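Local coordinates for ubiquinol-cytochrome C chaperone (Brucella abortus NCTC 8038, PDB 6RWT), which is a bacterial homolog of the chaperone Cbp3, which binds newly synthesized cytochrome b, and probably acts likewise in assembling respiratory complex III, at residues A[24-28]-A[49-54]; A[19-24]-A[169-174]. One frame throughout, in Å; residues are numbered along the deposited sequence.

Contact 1: residues A[24-28]-A[49-54]; sequences IVAAA and MLSLHI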
loop_
_atom_site.group_PDB
_atom_site.type_symbol
_atom_site.label_atom_id
_atom_site.label_comp_id
_atom_site.label_asym_id
_atom_site.label_seq_id
_atom_site.Cartn_x
_atom_site.Cartn_y
_atom_site.Cartn_z
ATOM N N ILE A 24 5.351 1.326 -6.052
ATOM C CA ILE A 24 4.103 0.969 -5.352
ATOM C C ILE A 24 2.888 1.206 -6.271
ATOM O O ILE A 24 2.020 0.327 -6.401
ATOM C CB ILE A 24 3.965 1.744 -4.011
ATOM C CG1 ILE A 24 5.105 1.368 -3.060
ATOM C CG2 ILE A 24 2.622 1.452 -3.346
ATOM C CD1 ILE A 24 5.213 2.219 -1.808
ATOM N N VAL A 25 2.842 2.373 -6.921
ATOM C CA VAL A 25 1.739 2.723 -7.832
ATOM C C VAL A 25 1.652 1.735 -9.014
ATOM O O VAL A 25 0.562 1.273 -9.368
ATOM C CB VAL A 25 1.866 4.188 -8.327
ATOM C CG1 VAL A 25 0.927 4.491 -9.493
ATOM C CG2 VAL A 25 1.604 5.158 -7.177
ATOM N N ALA A 26 2.797 1.399 -9.604
ATOM C CA ALA A 26 2.839 0.430 -10.709
ATOM C C ALA A 26 2.328 -0.946 -10.277
ATOM O O ALA A 26 1.567 -1.595 -11.004
ATOM C CB ALA A 26 4.252 0.318 -11.267
ATOM N N ALA A 27 2.739 -1.391 -9.092
ATOM C CA ALA A 27 2.265 -2.679 -8.563
ATOM C C ALA A 27 0.735 -2.716 -8.396
ATOM O O ALA A 27 0.099 -3.709 -8.732
ATOM C CB ALA A 27 2.977 -3.024 -7.260
ATOM N N ALA A 28 0.156 -1.622 -7.902
ATOM C CA ALA A 28 -1.301 -1.507 -7.723
ATOM C C ALA A 28 -2.109 -1.468 -9.033
ATOM O O ALA A 28 -3.310 -1.763 -9.019
ATOM C CB ALA A 28 -1.621 -0.273 -6.883
ATOM N N MET A 49 -6.683 -1.176 -4.238
ATOM C CA MET A 49 -5.378 -1.701 -4.669
ATOM C C MET A 49 -4.212 -0.797 -4.237
ATOM O O MET A 49 -3.180 -1.303 -3.763
ATOM C CB MET A 49 -5.346 -1.966 -6.185
ATOM C CG MET A 49 -6.255 -3.111 -6.661
ATOM S SD MET A 49 -5.879 -4.726 -5.930
ATOM C CE MET A 49 -7.042 -4.749 -4.583
ATOM N N LEU A 50 -4.356 0.522 -4.345
ATOM C CA LEU A 50 -3.273 1.407 -3.886
ATOM C C LEU A 50 -3.032 1.264 -2.375
ATOM O O LEU A 50 -1.897 1.089 -1.936
ATOM C CB LEU A 50 -3.539 2.866 -4.262
ATOM C CG LEU A 50 -2.446 3.876 -3.872
ATOM C CD1 LEU A 50 -1.117 3.617 -4.578
ATOM C CD2 LEU A 50 -2.919 5.295 -4.134
ATOM N N SER A 51 -4.110 1.327 -1.593
ATOM C CA SER A 51 -4.018 1.199 -0.132
ATOM C C SER A 51 -3.439 -0.154 0.316
ATOM O O SER A 51 -2.656 -0.203 1.272
ATOM C CB SER A 51 -5.382 1.475 0.533
ATOM O OG SER A 51 -6.378 0.554 0.135
ATOM N N LEU A 52 -3.801 -1.237 -0.381
ATOM C CA LEU A 52 -3.218 -2.556 -0.094
ATOM C C LEU A 52 -1.689 -2.542 -0.250
ATOM O O LEU A 52 -0.973 -3.068 0.606
ATOM C CB LEU A 52 -3.850 -3.631 -0.999
ATOM C CG LEU A 52 -3.249 -5.039 -0.972
ATOM C CD1 LEU A 52 -3.341 -5.641 0.423
ATOM C CD2 LEU A 52 -3.952 -5.936 -1.987
ATOM N N HIS A 53 -1.206 -1.958 -1.350
ATOM C CA HIS A 53 0.234 -1.934 -1.646
ATOM C C HIS A 53 1.005 -0.953 -0.741
ATOM O O HIS A 53 2.131 -1.249 -0.309
ATOM C CB HIS A 53 0.476 -1.695 -3.156
ATOM C CG HIS A 53 0.121 -2.881 -4.004
ATOM N ND1 HIS A 53 -1.175 -3.202 -4.360
ATOM C CD2 HIS A 53 0.904 -3.852 -4.533
ATOM C CE1 HIS A 53 -1.167 -4.316 -5.079
ATOM N NE2 HIS A 53 0.080 -4.735 -5.186
ATOM N N ILE A 54 0.387 0.184 -0.409
ATOM C CA ILE A 54 0.947 1.103 0.586
ATOM C C ILE A 54 1.047 0.416 1.966
ATOM O O ILE A 54 2.103 0.468 2.615
ATOM C CB ILE A 54 0.126 2.424 0.657
ATOM C CG1 ILE A 54 0.285 3.230 -0.637
ATOM C CG2 ILE A 54 0.508 3.260 1.878
ATOM C CD1 ILE A 54 1.622 3.932 -0.823
#
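Helices 2-28 and 43-61 meet here, with segment axes 8.6 Å apart and at 130° to each other. H53, I24 and A28 bury the most surface. The H53 chi angles, -72° (m) and 79°, turn ND1 back along its own helix to donate to M49 O (2.8 Å). With ND1 held there, one face of the ring lies against A28, whose CA is 4.0 Å from the H53 ring centroid in a CH-pi contact. A27 CB reaches H53 CD2 at 3.5 Å. H53 NE2 is hydrogen-bonded to Y151 OH of helix 145-161. I24 (mt) sends CG2 between H53 CB (3.8 Å) and I54 CD1 (3.7 Å). The mm rotamer of I54 turns CD1 toward helix 2-28. L50 (tp) likewise swings CD1 to V25 CG2, 4.1 Å away. M49 starts toward A28, CB to CB 4.2 Å, but its mm chain leads away to F33 and Y34. Alanines facing a histidine ring, flanked by branched aliphatic side chains, make a buried helix-helix interface of an all-helical fold.

Contact 2: residues A[19-24]-A[169-174]; sequences RVYEVI and AGDISY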
loop_
_atom_site.group_PDB
_atom_site.type_symbol
_atom_site.label_atom_id
_atom_site.label_comp_id
_atom_site.label_asym_id
_atom_site.label_seq_id
_atom_site.Cartn_x
_atom_site.Cartn_y
_atom_site.Cartn_z
ATOM N N ARG A 19 11.065 7.235 -6.527
ATOM C CA ARG A 19 11.159 5.902 -7.151
ATOM C C ARG A 19 10.401 4.836 -6.362
ATOM O O ARG A 19 9.726 3.998 -6.966
ATOM C CB ARG A 19 12.592 5.448 -7.484
ATOM C CG ARG A 19 13.701 5.734 -6.501
ATOM C CD ARG A 19 14.988 5.842 -7.310
ATOM N NE ARG A 19 16.096 6.543 -6.660
ATOM C CZ ARG A 19 17.017 5.941 -5.918
ATOM N NH1 ARG A 19 17.999 6.641 -5.381
ATOM N NH2 ARG A 19 16.948 4.636 -5.703
ATOM N N VAL A 20 10.477 4.885 -5.032
ATOM C CA VAL A 20 9.712 3.937 -4.189
ATOM C C VAL A 20 8.200 4.091 -4.424
ATOM O O VAL A 20 7.506 3.094 -4.670
ATOM C CB VAL A 20 10.076 4.085 -2.683
ATOM C CG1 VAL A 20 9.119 3.316 -1.772
ATOM C CG2 VAL A 20 11.498 3.617 -2.429
ATOM N N TYR A 21 7.701 5.329 -4.396
ATOM C CA TYR A 21 6.266 5.576 -4.610
ATOM C C TYR A 21 5.810 5.096 -6.008
ATOM O O TYR A 21 4.741 4.474 -6.149
ATOM C CB TYR A 21 5.891 7.062 -4.342
ATOM C CG TYR A 21 4.401 7.239 -4.149
ATOM C CD1 TYR A 21 3.786 6.885 -2.945
ATOM C CD2 TYR A 21 3.595 7.710 -5.173
ATOM C CE1 TYR A 21 2.412 7.000 -2.776
ATOM C CE2 TYR A 21 2.217 7.839 -5.008
ATOM C CZ TYR A 21 1.630 7.482 -3.805
ATOM O OH TYR A 21 0.263 7.589 -3.628
ATOM N N GLU A 22 6.630 5.350 -7.032
ATOM C CA GLU A 22 6.315 4.900 -8.396
ATOM C C GLU A 22 6.246 3.371 -8.536
ATOM O O GLU A 22 5.367 2.859 -9.242
ATOM C CB GLU A 22 7.274 5.533 -9.414
ATOM C CG GLU A 22 6.990 7.021 -9.579
ATOM C CD GLU A 22 7.855 7.719 -10.610
ATOM O OE1 GLU A 22 9.005 7.297 -10.854
ATOM O OE2 GLU A 22 7.377 8.727 -11.167
ATOM N N VAL A 23 7.126 2.653 -7.833
ATOM C CA VAL A 23 7.062 1.180 -7.790
ATOM C C VAL A 23 5.753 0.689 -7.155
ATOM O O VAL A 23 5.119 -0.249 -7.670
ATOM C CB VAL A 23 8.284 0.553 -7.073
ATOM C CG1 VAL A 23 8.109 -0.949 -6.858
ATOM C CG2 VAL A 23 9.552 0.785 -7.889
ATOM N N ILE A 24 5.351 1.326 -6.052
ATOM C CA ILE A 24 4.103 0.969 -5.352
ATOM C C ILE A 24 2.888 1.206 -6.271
ATOM O O ILE A 24 2.020 0.327 -6.401
ATOM C CB ILE A 24 3.965 1.744 -4.011
ATOM C CG1 ILE A 24 5.105 1.368 -3.060
ATOM C CG2 ILE A 24 2.622 1.452 -3.346
ATOM C CD1 ILE A 24 5.213 2.219 -1.808
ATOM N N ALA A 169 17.724 2.483 0.647
ATOM C CA ALA A 169 18.292 3.031 -0.592
ATOM C C ALA A 169 17.310 3.089 -1.784
ATOM O O ALA A 169 17.671 3.593 -2.851
ATOM C CB ALA A 169 19.540 2.240 -0.978
ATOM N N GLY A 170 16.090 2.570 -1.603
ATOM C CA GLY A 170 15.041 2.613 -2.613
ATOM C C GLY A 170 14.796 1.320 -3.384
ATOM O O GLY A 170 13.979 1.311 -4.301
ATOM N N ASP A 171 15.456 0.225 -3.003
ATOM C CA ASP A 171 15.350 -1.050 -3.749
ATOM C C ASP A 171 14.163 -1.920 -3.305
ATOM O O ASP A 171 14.335 -3.037 -2.820
ATOM C CB ASP A 171 16.665 -1.847 -3.653
ATOM C CG ASP A 171 17.845 -1.131 -4.301
ATOM O OD1 ASP A 171 17.651 -0.172 -5.083
ATOM O OD2 ASP A 171 18.989 -1.552 -4.040
ATOM N N ILE A 172 12.957 -1.409 -3.529
ATOM C CA ILE A 172 11.703 -2.103 -3.197
ATOM C C ILE A 172 11.203 -2.881 -4.425
ATOM O O ILE A 172 11.386 -2.440 -5.568
ATOM C CB ILE A 172 10.628 -1.102 -2.686
ATOM C CG1 ILE A 172 9.425 -1.829 -2.069
ATOM C CG2 ILE A 172 10.152 -0.145 -3.790
ATOM C CD1 ILE A 172 8.468 -0.907 -1.319
ATOM N N SER A 173 10.596 -4.046 -4.191
ATOM C CA SER A 173 9.907 -4.779 -5.255
ATOM C C SER A 173 8.730 -5.586 -4.706
ATOM O O SER A 173 8.705 -5.959 -3.523
ATOM C CB SER A 173 10.878 -5.682 -6.041
ATOM O OG SER A 173 11.521 -6.618 -5.200
ATOM N N TYR A 174 7.748 -5.805 -5.575
ATOM C CA TYR A 174 6.593 -6.663 -5.323
ATOM C C TYR A 174 6.647 -7.845 -6.290
ATOM O O TYR A 174 7.400 -7.837 -7.277
ATOM C CB TYR A 174 5.285 -5.880 -5.530
ATOM C CG TYR A 174 5.071 -4.789 -4.489
ATOM C CD1 TYR A 174 5.748 -3.567 -4.568
ATOM C CD2 TYR A 174 4.220 -4.988 -3.398
ATOM C CE1 TYR A 174 5.562 -2.578 -3.604
ATOM C CE2 TYR A 174 4.032 -4.006 -2.437
ATOM C CZ TYR A 174 4.710 -2.797 -2.531
ATOM O OH TYR A 174 4.537 -1.801 -1.568
HETATM O O HOH W 1 19.998 4.957 -3.449
#
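A Schellman motif ends helix 164-168, and the loop that follows it lies along helix 2-28. G170 has the positive phi (103°) of the motif. G170 CA sits 3.7 Å from V20 CG2. At these backbone angles a side chain would run into the preceding carbonyl, and, in the R19 conformer given, also into R19 NH2. In that conformer R19 NH2 makes a weak hydrogen bond to A169 O (3.1 Å). Water 1 joins the same two residues, accepting from R19 NH1 (3.3 Å) and donating to A169 O (2.8 Å). An inverse gamma turn centred on D171 then leads into an extended run. This is loop-on-helix packing in an all-helical fold, with I172 and Y174 both directed at the helix and S173 between them directed away. I172 CG2 meets V23 CG1 (3.8 Å) and V20 CG1 (4.1 Å), and its CD1 lies 4.4 Å from I24 CG1. L159 of helix 145-161 also touches I172. V23 CG1 approaches the edge of the Y174 ring, 4.2 Å from CD1. I24 CG1 is 4.0 Å from Y174 CE1 and 3.5 Å from Y174 OH. That hydroxyl is hydrogen-bonded to H53 O on helix 43-61.

Both contacts use helix 2-28, and they share I24. Their centres are 11 Å apart. Contact 1 is the more central, about 5 Å from the centre of the chain; contact 2 lies about 11 Å from it and is partly buried. Contact 1 joins helices close in sequence, 21 residues apart at the closest ends. Contact 2 spans 145 residues, so it brings the late loop back to the first helix, and both segments of contact 1 fall between its far ends. The two also touch directly. A27 CB lies 3.9 Å from Y174 CG, and I54 CD1 packs 3.7 Å from Y21 CE1. Helix 2-28 packs against both helix 43-61 and the 169-174 loop, which also meet each other through Y174.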